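Local coordinates for oxidized polyvinyl alcohol hydrolase (PDB 3WLA), which hydrolyses beta-diketones such as 4,6-nonanedione and cleaves oxidized polyvinyl alcohol in the second step of polyvinyl alcohol degradation, at residues A47-P52 with M81-V86; G21-F26 with F35-P40. All coordinates share one frame; numbering follows the deposited sequence.

Contact 1 (A47-P52 with M81-V86); sequences APVWVP and MVISPV
Val82 lays its CG1 methyl alongside the indole of Trp50, 4.1 Å from CD1, and the same methyl meets the ring of Pro52, where CD lies 3.8 Å away. CG1 stands anti to the backbone N (chi1 -177°), which turns it toward both rings. Pro52 in turn rests its CB on one face of the indole, off toward the rim. Leu64 of helix 60-65 packs on Val82, and the indole NE1 is taken up by Asn72 OD1.

The other face of the sheet carries Val49, Val51, Met81 and Ile83. Val49 and Met81 run side by side, with Val49 CG2 at 4.0 Å from Met81 CB, while the Met81 chain bends at chi2 and chi3 and carries its end away from the neighbouring strand. Further along, Val51 CG1 reaches Pro85 CD at 3.8 Å. Met141 of helix 133-145 covers Val51 and Ile83.

Between these layers the backbones pair in parallel through Met81 N to Pro48 O, Trp50 N to Met81 O and Ile83 N to Trp50 O. Pro52 has no N-H to offer Ile83 O; its CD sits 3.5 Å from that oxygen instead, and the buried carbonyl has no hydrogen-bond partner, though Val51 CA makes a C-H...O contact with it. Ser84 OG, anti to its backbone N, donates a 2.8 Å bond to Pro52 O and so carries the polar link one step past the backbone ladder. Strand 47-53, helix 60-65 and strand 81-85 form a beta-alpha-beta unit in the central sheet of an alpha/beta-hydrolase fold.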
loop_
_atom_site.group_PDB
_atom_site.type_symbol
_atom_site.label_atom_id
_atom_site.label_comp_id
_atom_site.label_asym_id
_atom_site.label_seq_id
_atom_site.Cartn_x
_atom_site.Cartn_y
_atom_site.Cartn_z
ATOM N N ALA A 47 17.161 2.640 -11.600
ATOM C CA ALA A 47 15.797 3.207 -11.623
ATOM C C ALA A 47 14.994 3.128 -10.350
ATOM O O ALA A 47 15.015 2.116 -9.654
ATOM C CB ALA A 47 14.962 2.522 -12.729
ATOM N N PRO A 48 14.289 4.208 -10.005
ATOM C CA PRO A 48 13.469 4.140 -8.796
ATOM C C PRO A 48 12.317 3.178 -9.178
ATOM O O PRO A 48 11.955 3.063 -10.381
ATOM C CB PRO A 48 12.991 5.573 -8.613
ATOM C CG PRO A 48 13.094 6.179 -9.955
ATOM C CD PRO A 48 14.390 5.581 -10.497
ATOM N N VAL A 49 11.769 2.499 -8.168
ATOM C CA VAL A 49 10.693 1.534 -8.363
ATOM C C VAL A 49 9.327 1.905 -7.751
ATOM O O VAL A 49 9.256 2.398 -6.614
ATOM C CB VAL A 49 11.126 0.181 -7.782
ATOM C CG1 VAL A 49 9.989 -0.806 -7.854
ATOM C CG2 VAL A 49 12.330 -0.343 -8.593
ATOM N N TRP A 50 8.273 1.684 -8.534
ATOM C CA TRP A 50 6.872 1.916 -8.125
ATOM C C TRP A 50 6.150 0.549 -8.228
ATOM O O TRP A 50 6.176 -0.099 -9.285
ATOM C CB TRP A 50 6.222 2.926 -9.071
ATOM C CG TRP A 50 4.723 3.220 -8.917
ATOM C CD1 TRP A 50 3.828 3.402 -9.945
ATOM C CD2 TRP A 50 3.985 3.442 -7.706
ATOM N NE1 TRP A 50 2.586 3.722 -9.460
ATOM C CE2 TRP A 50 2.639 3.748 -8.089
ATOM C CE3 TRP A 50 4.324 3.423 -6.339
ATOM C CZ2 TRP A 50 1.639 4.024 -7.171
ATOM C CZ3 TRP A 50 3.330 3.692 -5.403
ATOM C CH2 TRP A 50 1.981 3.995 -5.825
ATOM N N VAL A 51 5.542 0.109 -7.125
ATOM C CA VAL A 51 4.825 -1.171 -7.097
ATOM C C VAL A 51 3.367 -0.869 -6.708
ATOM O O VAL A 51 2.998 -0.892 -5.527
ATOM C CB VAL A 51 5.500 -2.143 -6.065
ATOM C CG1 VAL A 51 4.709 -3.433 -5.954
ATOM C CG2 VAL A 51 6.922 -2.436 -6.503
ATOM N N PRO A 52 2.531 -0.529 -7.705
ATOM C CA PRO A 52 1.130 -0.215 -7.446
ATOM C C PRO A 52 0.254 -1.452 -7.289
ATOM O O PRO A 52 0.357 -2.353 -8.097
ATOM C CB PRO A 52 0.737 0.612 -8.690
ATOM C CG PRO A 52 1.510 -0.108 -9.794
ATOM C CD PRO A 52 2.869 -0.341 -9.127
ATOM N N MET A 81 10.666 2.258 -12.765
ATOM C CA MET A 81 10.417 0.853 -13.103
ATOM C C MET A 81 9.070 0.565 -12.375
ATOM O O MET A 81 8.985 0.734 -11.148
ATOM C CB MET A 81 11.502 -0.031 -12.500
ATOM C CG MET A 81 11.064 -1.473 -12.325
ATOM S SD MET A 81 10.596 -2.317 -13.863
ATOM C CE MET A 81 12.236 -2.986 -14.326
ATOM N N VAL A 82 8.035 0.154 -13.102
ATOM C CA VAL A 82 6.720 -0.130 -12.466
ATOM C C VAL A 82 6.505 -1.669 -12.428
ATOM O O VAL A 82 6.609 -2.346 -13.474
ATOM C CB VAL A 82 5.590 0.538 -13.304
ATOM C CG1 VAL A 82 4.167 0.352 -12.666
ATOM C CG2 VAL A 82 5.908 2.033 -13.446
ATOM N N ILE A 83 6.269 -2.227 -11.236
ATOM C CA ILE A 83 6.010 -3.670 -11.130
ATOM C C ILE A 83 4.660 -3.817 -10.383
ATOM O O ILE A 83 4.534 -3.388 -9.240
ATOM C CB ILE A 83 7.120 -4.394 -10.326
ATOM C CG1 ILE A 83 8.494 -4.079 -10.888
ATOM C CG2 ILE A 83 6.915 -5.937 -10.364
ATOM C CD1 ILE A 83 9.587 -4.432 -9.913
ATOM N N SER A 84 3.636 -4.366 -11.032
ATOM C CA SER A 84 2.351 -4.517 -10.352
ATOM C C SER A 84 2.142 -6.022 -10.112
ATOM O O SER A 84 2.148 -6.811 -11.087
ATOM C CB SER A 84 1.219 -3.966 -11.211
ATOM O OG SER A 84 0.015 -3.871 -10.444
ATOM N N PRO A 85 2.003 -6.431 -8.838
ATOM C CA PRO A 85 1.805 -7.822 -8.418
ATOM C C PRO A 85 0.388 -8.262 -8.537
ATOM O O PRO A 85 -0.525 -7.485 -8.325
ATOM C CB PRO A 85 2.288 -7.822 -6.983
ATOM C CG PRO A 85 1.752 -6.464 -6.496
ATOM C CD PRO A 85 2.018 -5.519 -7.662
ATOM N N VAL A 86 0.207 -9.534 -8.894
ATOM C CA VAL A 86 -1.108 -10.117 -9.014
ATOM C C VAL A 86 -1.537 -10.765 -7.664
ATOM O O VAL A 86 -0.745 -11.465 -6.991
ATOM C CB VAL A 86 -1.143 -11.187 -10.152
ATOM C CG1 VAL A 86 -2.524 -11.854 -10.173
ATOM C CG2 VAL A 86 -0.870 -10.463 -11.531
#

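Contact 2 (G21-F26 with F35-P40); sequences GLNTDF and FVVVPP
The Phe35 ring meets Asn23 with its face and Phe26 with its edge. Asn23 CB sits over that face, 3.9 Å from the ring centroid, a CH-pi contact. The carboxamide follows suit: its plane is only 10° from that of the ring, so amide and phenyl stack, with Asn23 CG 3.7 Å from Phe35 CE2. Phe35 holds CG between its backbone N and carbonyl carbon (chi1 56°), the crowded position, and this brings the ring over toward the strand that carries Asn23. At the rim, Phe35 CE1 comes within 3.6 Å of Phe26 CD1 in an offset edge-to-face pair, the planes at 74°. An alanine in place of Phe35 would probably leave the Asn23 amide without its stacking surface and open a gap beside the Phe26 ring.

Asn23 ND2 also touches Val37 CG2 at 3.7 Å. The amide is steadied by a hydrogen bond from ND2 to Lys19 O and by a weak one to Gly21 O. Helix 133-145 packs on this same face, with Phe137 and Met141 against Phe35 and Val145 against Val37. On the reverse face, Leu22 CD1 reaches across to Val36 CG2.

Two hydrogen-bonded pairs, Gly21 with Val37 and Asn23 with Phe35, flank the non-hydrogen-bonded pair Leu22 and Val36. Gly21 takes backbone angles at which a side chain would jam against the preceding carbonyl oxygen. Nearer the turn, Asp25 and Phe26 both face Arg33 in a G1 beta bulge. Strands 21-28 and 31-38 thus form an antiparallel beta hairpin at one edge of the mixed sheet of the alpha/beta-hydrolase fold.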
loop_
_atom_site.group_PDB
_atom_site.type_symbol
_atom_site.label_atom_id
_atom_site.label_comp_id
_atom_site.label_asym_id
_atom_site.label_seq_id
_atom_site.Cartn_x
_atom_site.Cartn_y
_atom_site.Cartn_z
ATOM N N GLY A 21 6.657 -7.329 -19.161
ATOM C CA GLY A 21 5.288 -7.798 -19.294
ATOM C C GLY A 21 4.844 -8.769 -18.207
ATOM O O GLY A 21 5.311 -8.712 -17.052
ATOM N N LEU A 22 3.923 -9.651 -18.551
ATOM C CA LEU A 22 3.420 -10.606 -17.577
ATOM C C LEU A 22 4.408 -11.698 -17.251
ATOM O O LEU A 22 4.997 -12.318 -18.173
ATOM C CB LEU A 22 2.119 -11.282 -18.043
ATOM C CG LEU A 22 1.583 -12.343 -17.065
ATOM C CD1 LEU A 22 1.294 -11.645 -15.681
ATOM C CD2 LEU A 22 0.301 -12.978 -17.609
ATOM N N ASN A 23 4.584 -11.913 -15.948
ATOM C CA ASN A 23 5.416 -12.979 -15.410
ATOM C C ASN A 23 4.487 -13.879 -14.562
ATOM O O ASN A 23 3.725 -13.362 -13.706
ATOM C CB ASN A 23 6.498 -12.417 -14.494
ATOM C CG ASN A 23 7.544 -11.625 -15.240
ATOM O OD1 ASN A 23 8.719 -12.019 -15.283
ATOM N ND2 ASN A 23 7.135 -10.500 -15.823
ATOM N N THR A 24 4.559 -15.204 -14.790
ATOM C CA THR A 24 3.766 -16.187 -14.043
ATOM C C THR A 24 4.673 -17.256 -13.445
ATOM O O THR A 24 5.855 -17.361 -13.784
ATOM C CB THR A 24 2.681 -16.853 -14.935
ATOM O OG1 THR A 24 3.304 -17.431 -16.113
ATOM C CG2 THR A 24 1.630 -15.793 -15.360
ATOM N N ASP A 25 4.154 -18.001 -12.484
ATOM C CA ASP A 25 4.934 -19.052 -11.833
ATOM C C ASP A 25 6.173 -18.669 -11.047
ATOM O O ASP A 25 7.161 -19.413 -10.985
ATOM C CB ASP A 25 5.294 -20.152 -12.850
ATOM C CG ASP A 25 4.067 -20.907 -13.332
ATOM O OD1 ASP A 25 3.088 -20.992 -12.553
ATOM O OD2 ASP A 25 4.074 -21.417 -14.478
ATOM N N PHE A 26 6.135 -17.505 -10.440
ATOM C CA PHE A 26 7.228 -17.063 -9.595
ATOM C C PHE A 26 7.026 -17.824 -8.293
ATOM O O PHE A 26 5.963 -17.735 -7.676
ATOM C CB PHE A 26 7.103 -15.582 -9.321
ATOM C CG PHE A 26 8.184 -15.053 -8.462
ATOM C CD1 PHE A 26 9.379 -14.604 -9.037
ATOM C CD2 PHE A 26 8.018 -14.981 -7.086
ATOM C CE1 PHE A 26 10.391 -14.077 -8.248
ATOM C CE2 PHE A 26 9.023 -14.461 -6.272
ATOM C CZ PHE A 26 10.225 -14.003 -6.861
ATOM N N PHE A 35 3.135 -11.312 -11.767
ATOM C CA PHE A 35 3.315 -9.843 -11.697
ATOM C C PHE A 35 3.665 -9.270 -13.076
ATOM O O PHE A 35 4.184 -9.986 -13.961
ATOM C CB PHE A 35 4.378 -9.470 -10.646
ATOM C CG PHE A 35 5.724 -10.117 -10.862
ATOM C CD1 PHE A 35 6.069 -11.281 -10.204
ATOM C CD2 PHE A 35 6.668 -9.520 -11.729
ATOM C CE1 PHE A 35 7.366 -11.878 -10.386
ATOM C CE2 PHE A 35 7.946 -10.074 -11.930
ATOM C CZ PHE A 35 8.306 -11.250 -11.265
ATOM N N VAL A 36 3.325 -7.994 -13.285
ATOM C CA VAL A 36 3.563 -7.343 -14.562
ATOM C C VAL A 36 4.719 -6.346 -14.436
ATOM O O VAL A 36 4.727 -5.501 -13.560
ATOM C CB VAL A 36 2.252 -6.675 -15.034
ATOM C CG1 VAL A 36 2.419 -5.984 -16.353
ATOM C CG2 VAL A 36 1.157 -7.744 -15.165
ATOM N N VAL A 37 5.712 -6.473 -15.314
ATOM C CA VAL A 37 6.896 -5.601 -15.305
ATOM C C VAL A 37 6.815 -4.598 -16.461
ATOM O O VAL A 37 6.590 -4.992 -17.617
ATOM C CB VAL A 37 8.194 -6.453 -15.449
ATOM C CG1 VAL A 37 9.457 -5.524 -15.556
ATOM C CG2 VAL A 37 8.346 -7.352 -14.214
ATOM N N VAL A 38 6.916 -3.307 -16.140
ATOM C CA VAL A 38 6.884 -2.234 -17.179
ATOM C C VAL A 38 8.152 -1.437 -16.940
ATOM O O VAL A 38 8.164 -0.509 -16.144
ATOM C CB VAL A 38 5.653 -1.295 -17.023
ATOM C CG1 VAL A 38 5.535 -0.371 -18.254
ATOM C CG2 VAL A 38 4.365 -2.131 -16.895
ATOM N N PRO A 39 9.262 -1.799 -17.612
ATOM C CA PRO A 39 10.502 -1.047 -17.379
ATOM C C PRO A 39 10.528 0.346 -17.976
ATOM O O PRO A 39 9.790 0.657 -18.887
ATOM C CB PRO A 39 11.570 -1.955 -17.983
ATOM C CG PRO A 39 10.898 -2.468 -19.211
ATOM C CD PRO A 39 9.430 -2.774 -18.700
ATOM N N PRO A 40 11.370 1.235 -17.435
ATOM C CA PRO A 40 11.480 2.616 -17.959
ATOM C C PRO A 40 12.332 2.519 -19.246
ATOM O O PRO A 40 13.024 1.496 -19.443
ATOM C CB PRO A 40 12.215 3.322 -16.837
ATOM C CG PRO A 40 13.137 2.239 -16.332
ATOM C CD PRO A 40 12.268 1.013 -16.288
#

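Contact 2 comes first along the chain and closes before contact 1 opens; their centres lie about 9 Å apart in the same mixed sheet. Across that sheet the order is 21-28, 31-38, 81-85, 47-53, so the strand of contact 1 that arrives later in sequence slots between the hairpin and strand 47-53. Probable hydrogen bonds from Val36 N to Ser84 O and from Val38 N to Val82 O join the two contacts. Helix 133-145 packs against residues of both. Together they carry the sheet from its antiparallel hairpin edge into the parallel centre, whose strand 155-161 leads to Ser162, the probable nucleophile.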